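Local atomic coordinates of AgaA (Rhizobium radiobacter, PDB entry 6HLX), a protein that binds the opine agropinic acid as the periplasmic solute-binding protein of an ABC transporter that imports it into the bacterium. Residues A[258-271]-A[440-452]. Numbering follows the deposited sequence.
Sequences RQAIAYAVDRSAII and ALELSPLVYFMWR. With ZN (zinc ion), chain O; G9Z (agropinic acid), chain E.
Phe449 packs into a tight pocket formed by Val265, Arg267 and Ile270. CG1 of Val265, anti to its own backbone N (chi1 -179°), lies over one face of the Phe449 ring, 4.1 Å from its centroid, a CH-pi contact. NE of Arg267 comes to the ring edge, and the guanidinium and ring planes stand 75° apart. CD1 of Ile270 reaches Phe449 CD2 at 3.7 Å. Ala262 CB packs on Val447 CG1 at 4.0 Å.

Arg267 NH1 and NH2 grip Ala262 O end-on, each at 2.9 Å. This ties helix 267-274 back to the last turn of helix 255-264. A water joins Arg267 NH2 to Tyr448 O.

The other end is polar but still buried. Arg258 holds Leu443 O side-on through NE and NH1, with the oxygen in the guanidinium plane; the NH1 bond is 2.8 Å. Gln259 NE2 is hydrogen-bonded mainly to Tyr301 OH and only weakly to Glu442 O. On the solvent side, the exposed Glu442 side chain points away from 258-271.

Strand 446-451 carries a classic beta bulge at Phe449 and Met450, opposite Met241. Beyond it, Arg452 binds agropinic acid through NH1 and NH2. Helices 255-264 and 267-274 thus cover strand 446-451 of a mixed sheet, in an alpha/beta lobe of the periplasmic binding protein fold.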
# COMPACT_ATOMS: atom_id res chain seq x y z
N ARG A 258 7.67 6.66 22.46
CA ARG A 258 6.70 6.18 21.48
C ARG A 258 5.43 5.71 22.20
O ARG A 258 4.33 6.08 21.80
CB ARG A 258 7.31 5.08 20.59
CG ARG A 258 8.60 5.58 19.90
CD ARG A 258 9.09 4.60 18.85
NE ARG A 258 9.57 3.34 19.43
CZ ARG A 258 10.83 2.92 19.38
NH1 ARG A 258 11.15 1.73 19.87
NH2 ARG A 258 11.78 3.69 18.86
N GLN A 259 5.59 4.99 23.34
CA GLN A 259 4.45 4.56 24.18
C GLN A 259 3.73 5.77 24.77
O GLN A 259 2.50 5.76 24.79
CB GLN A 259 4.89 3.61 25.31
CG GLN A 259 5.31 2.22 24.82
CD GLN A 259 4.94 1.11 25.80
OE1 GLN A 259 4.33 1.33 26.83
NE2 GLN A 259 5.26 -0.12 25.47
N ALA A 260 4.47 6.82 25.24
CA ALA A 260 3.83 8.04 25.77
C ALA A 260 2.85 8.61 24.74
O ALA A 260 1.72 8.94 25.09
CB ALA A 260 4.86 9.09 26.16
N ILE A 261 3.26 8.68 23.47
CA ILE A 261 2.42 9.16 22.37
C ILE A 261 1.17 8.26 22.19
O ILE A 261 0.07 8.79 22.04
CB ILE A 261 3.25 9.33 21.09
CG1 ILE A 261 4.21 10.53 21.29
CG2 ILE A 261 2.34 9.55 19.88
CD1 ILE A 261 5.29 10.65 20.26
N ALA A 262 1.35 6.93 22.27
CA ALA A 262 0.23 5.97 22.19
C ALA A 262 -0.78 6.19 23.35
O ALA A 262 -1.98 6.04 23.14
CB ALA A 262 0.76 4.55 22.23
N TYR A 263 -0.29 6.59 24.55
CA TYR A 263 -1.18 6.84 25.70
C TYR A 263 -1.82 8.24 25.66
O TYR A 263 -2.87 8.46 26.29
CB TYR A 263 -0.40 6.69 27.04
CG TYR A 263 -0.21 5.25 27.49
CD1 TYR A 263 -1.27 4.51 28.01
CD2 TYR A 263 1.04 4.64 27.43
CE1 TYR A 263 -1.10 3.20 28.45
CE2 TYR A 263 1.23 3.32 27.87
CZ TYR A 263 0.15 2.61 28.37
OH TYR A 263 0.31 1.31 28.78
N ALA A 264 -1.15 9.21 25.01
CA ALA A 264 -1.59 10.60 24.99
C ALA A 264 -2.63 10.96 23.94
O ALA A 264 -3.33 11.96 24.09
CB ALA A 264 -0.40 11.53 24.83
N VAL A 265 -2.68 10.20 22.84
CA VAL A 265 -3.59 10.58 21.76
C VAL A 265 -4.96 9.95 21.93
O VAL A 265 -5.08 8.74 21.83
CB VAL A 265 -2.97 10.31 20.36
CG1 VAL A 265 -3.94 10.74 19.25
CG2 VAL A 265 -1.63 11.02 20.20
N ASP A 266 -5.99 10.79 22.15
CA ASP A 266 -7.35 10.28 22.25
C ASP A 266 -7.79 9.85 20.85
O ASP A 266 -7.78 10.64 19.90
CB ASP A 266 -8.32 11.32 22.79
CG ASP A 266 -9.62 10.64 23.13
OD1 ASP A 266 -9.74 10.14 24.28
OD2 ASP A 266 -10.49 10.56 22.24
N ARG A 267 -8.17 8.58 20.73
CA ARG A 267 -8.53 8.02 19.42
C ARG A 267 -9.87 8.52 18.90
O ARG A 267 -10.02 8.66 17.67
CB ARG A 267 -8.43 6.50 19.46
CG ARG A 267 -6.96 6.10 19.54
CD ARG A 267 -6.77 4.92 20.41
NE ARG A 267 -5.38 4.45 20.38
CZ ARG A 267 -4.45 4.78 21.27
NH1 ARG A 267 -4.71 5.65 22.23
NH2 ARG A 267 -3.23 4.26 21.18
N SER A 268 -10.81 8.85 19.80
CA SER A 268 -12.09 9.42 19.35
C SER A 268 -11.90 10.81 18.77
O SER A 268 -12.68 11.20 17.92
CB SER A 268 -13.10 9.47 20.50
OG SER A 268 -13.37 8.15 20.95
N ALA A 269 -10.86 11.57 19.22
CA ALA A 269 -10.59 12.91 18.66
C ALA A 269 -10.24 12.77 17.19
O ALA A 269 -10.72 13.55 16.38
CB ALA A 269 -9.46 13.59 19.42
N ILE A 270 -9.45 11.74 16.83
CA ILE A 270 -9.11 11.51 15.41
C ILE A 270 -10.36 11.07 14.62
O ILE A 270 -10.66 11.66 13.59
CB ILE A 270 -7.93 10.52 15.25
CG1 ILE A 270 -6.63 11.12 15.85
CG2 ILE A 270 -7.74 10.16 13.75
CD1 ILE A 270 -5.50 10.13 15.98
N ILE A 271 -11.07 10.04 15.11
CA ILE A 271 -12.27 9.51 14.44
C ILE A 271 -13.32 10.61 14.19
O ILE A 271 -13.82 10.73 13.07
CB ILE A 271 -12.85 8.29 15.21
CG1 ILE A 271 -11.85 7.11 15.21
CG2 ILE A 271 -14.24 7.87 14.66
CD1 ILE A 271 -12.11 6.04 16.28
N ALA A 440 6.49 -6.28 19.85
CA ALA A 440 6.05 -5.12 19.05
C ALA A 440 5.35 -4.09 19.96
O ALA A 440 5.48 -2.89 19.73
CB ALA A 440 5.08 -5.59 17.97
N LEU A 441 4.58 -4.54 20.94
CA LEU A 441 3.90 -3.62 21.86
C LEU A 441 4.90 -2.99 22.82
O LEU A 441 4.88 -1.77 23.05
CB LEU A 441 2.83 -4.37 22.66
CG LEU A 441 1.58 -4.77 21.88
CD1 LEU A 441 0.77 -5.85 22.64
CD2 LEU A 441 0.71 -3.53 21.60
N GLU A 442 5.79 -3.81 23.39
CA GLU A 442 6.81 -3.35 24.32
C GLU A 442 7.66 -2.21 23.73
O GLU A 442 7.85 -1.17 24.38
CB GLU A 442 7.70 -4.52 24.74
CG GLU A 442 8.81 -4.10 25.68
CD GLU A 442 9.81 -5.19 26.04
OE1 GLU A 442 10.79 -4.88 26.75
OE2 GLU A 442 9.61 -6.35 25.60
N LEU A 443 8.16 -2.40 22.51
CA LEU A 443 9.03 -1.43 21.86
C LEU A 443 8.28 -0.33 21.12
O LEU A 443 8.80 0.78 20.95
CB LEU A 443 10.04 -2.12 20.93
CG LEU A 443 11.02 -3.12 21.57
CD1 LEU A 443 11.92 -3.71 20.51
CD2 LEU A 443 11.88 -2.48 22.66
N SER A 444 7.04 -0.63 20.69
CA SER A 444 6.17 0.28 19.95
C SER A 444 6.91 1.11 18.86
O SER A 444 6.78 2.34 18.85
CB SER A 444 5.41 1.20 20.90
OG SER A 444 4.36 0.47 21.52
N PRO A 445 7.68 0.48 17.94
CA PRO A 445 8.30 1.26 16.84
C PRO A 445 7.23 1.91 15.97
O PRO A 445 7.46 2.96 15.40
CB PRO A 445 9.08 0.21 16.05
CG PRO A 445 8.35 -1.09 16.32
CD PRO A 445 7.93 -0.98 17.76
N LEU A 446 6.04 1.27 15.88
CA LEU A 446 4.87 1.80 15.16
C LEU A 446 3.78 2.01 16.20
O LEU A 446 3.63 1.20 17.11
CB LEU A 446 4.35 0.81 14.10
CG LEU A 446 5.10 0.62 12.75
CD1 LEU A 446 5.23 1.93 11.95
CD2 LEU A 446 6.43 -0.07 12.93
N VAL A 447 3.00 3.08 16.03
CA VAL A 447 1.87 3.36 16.92
C VAL A 447 0.63 3.41 16.04
O VAL A 447 0.67 3.97 14.92
CB VAL A 447 2.10 4.65 17.74
CG1 VAL A 447 0.79 5.21 18.28
CG2 VAL A 447 3.09 4.39 18.89
N TYR A 448 -0.49 2.80 16.51
CA TYR A 448 -1.72 2.73 15.71
C TYR A 448 -2.88 3.35 16.47
O TYR A 448 -3.00 3.13 17.68
CB TYR A 448 -2.05 1.26 15.39
CG TYR A 448 -0.90 0.49 14.78
CD1 TYR A 448 -0.00 -0.21 15.59
CD2 TYR A 448 -0.75 0.39 13.40
CE1 TYR A 448 1.06 -0.93 15.03
CE2 TYR A 448 0.30 -0.34 12.83
CZ TYR A 448 1.19 -1.01 13.66
OH TYR A 448 2.21 -1.75 13.12
N PHE A 449 -3.75 4.06 15.74
CA PHE A 449 -4.86 4.75 16.40
C PHE A 449 -6.23 4.28 16.02
O PHE A 449 -7.10 4.27 16.89
CB PHE A 449 -4.77 6.26 16.14
CG PHE A 449 -3.55 6.90 16.76
CD1 PHE A 449 -3.21 6.64 18.09
CD2 PHE A 449 -2.73 7.75 16.02
CE1 PHE A 449 -2.07 7.24 18.67
CE2 PHE A 449 -1.60 8.34 16.59
CZ PHE A 449 -1.28 8.07 17.91
N MET A 450 -6.46 3.93 14.74
CA MET A 450 -7.81 3.55 14.32
C MET A 450 -7.85 2.79 13.01
O MET A 450 -6.92 2.91 12.21
CB MET A 450 -8.67 4.83 14.15
CG MET A 450 -8.15 5.77 13.07
SD MET A 450 -9.23 7.13 12.68
CE MET A 450 -10.49 6.28 11.68
N TRP A 451 -8.94 2.04 12.80
CA TRP A 451 -9.22 1.36 11.53
C TRP A 451 -10.12 2.36 10.80
O TRP A 451 -11.05 2.92 11.42
CB TRP A 451 -10.05 0.09 11.73
CG TRP A 451 -9.32 -1.01 12.41
CD1 TRP A 451 -9.53 -1.48 13.67
CD2 TRP A 451 -8.24 -1.79 11.87
NE1 TRP A 451 -8.67 -2.53 13.94
CE2 TRP A 451 -7.88 -2.75 12.84
CE3 TRP A 451 -7.58 -1.82 10.62
CZ2 TRP A 451 -6.85 -3.68 12.64
CZ3 TRP A 451 -6.59 -2.76 10.40
CH2 TRP A 451 -6.23 -3.67 11.41
N ARG A 452 -9.87 2.60 9.52
CA ARG A 452 -10.72 3.56 8.80
C ARG A 452 -11.50 2.89 7.67
O ARG A 452 -11.10 1.83 7.18
CB ARG A 452 -9.87 4.72 8.21
CG ARG A 452 -8.96 4.30 7.06
CD ARG A 452 -8.16 5.46 6.49
NE ARG A 452 -7.86 5.26 5.07
CZ ARG A 452 -6.68 5.51 4.51
NH1 ARG A 452 -5.66 5.97 5.24
NH2 ARG A 452 -6.51 5.35 3.20
ZN ZN O . -11.35 9.14 24.37
OAM G9Z E . -1.44 6.98 -1.46
CAB G9Z E . -1.95 7.47 -0.44
CAC G9Z E . -2.59 8.73 -0.44
CB G9Z E . -3.09 8.95 1.02
CA G9Z E . -2.51 7.80 1.82
C G9Z E . -3.52 7.14 2.58
O G9Z E . -4.21 6.24 2.03
N G9Z E . -1.84 6.94 0.79
CAG G9Z E . -1.23 5.58 1.08
CAH G9Z E . 0.16 5.75 1.69
OAP G9Z E . -0.01 6.41 2.95
CAI G9Z E . 0.88 4.41 1.91
OAQ G9Z E . 0.67 3.57 0.74
CAJ G9Z E . 2.42 4.60 2.07
OAR G9Z E . 3.04 3.32 2.26
CAK G9Z E . 2.88 5.59 3.17
OAT G9Z E . 4.29 5.87 3.01
CAL G9Z E . 2.56 5.10 4.59
OAS G9Z E . 2.89 6.12 5.55
OXT G9Z E . -3.70 7.51 3.78
O HOH W 1 -12.98 10.04 23.79
O HOH W 2 -2.68 1.82 20.00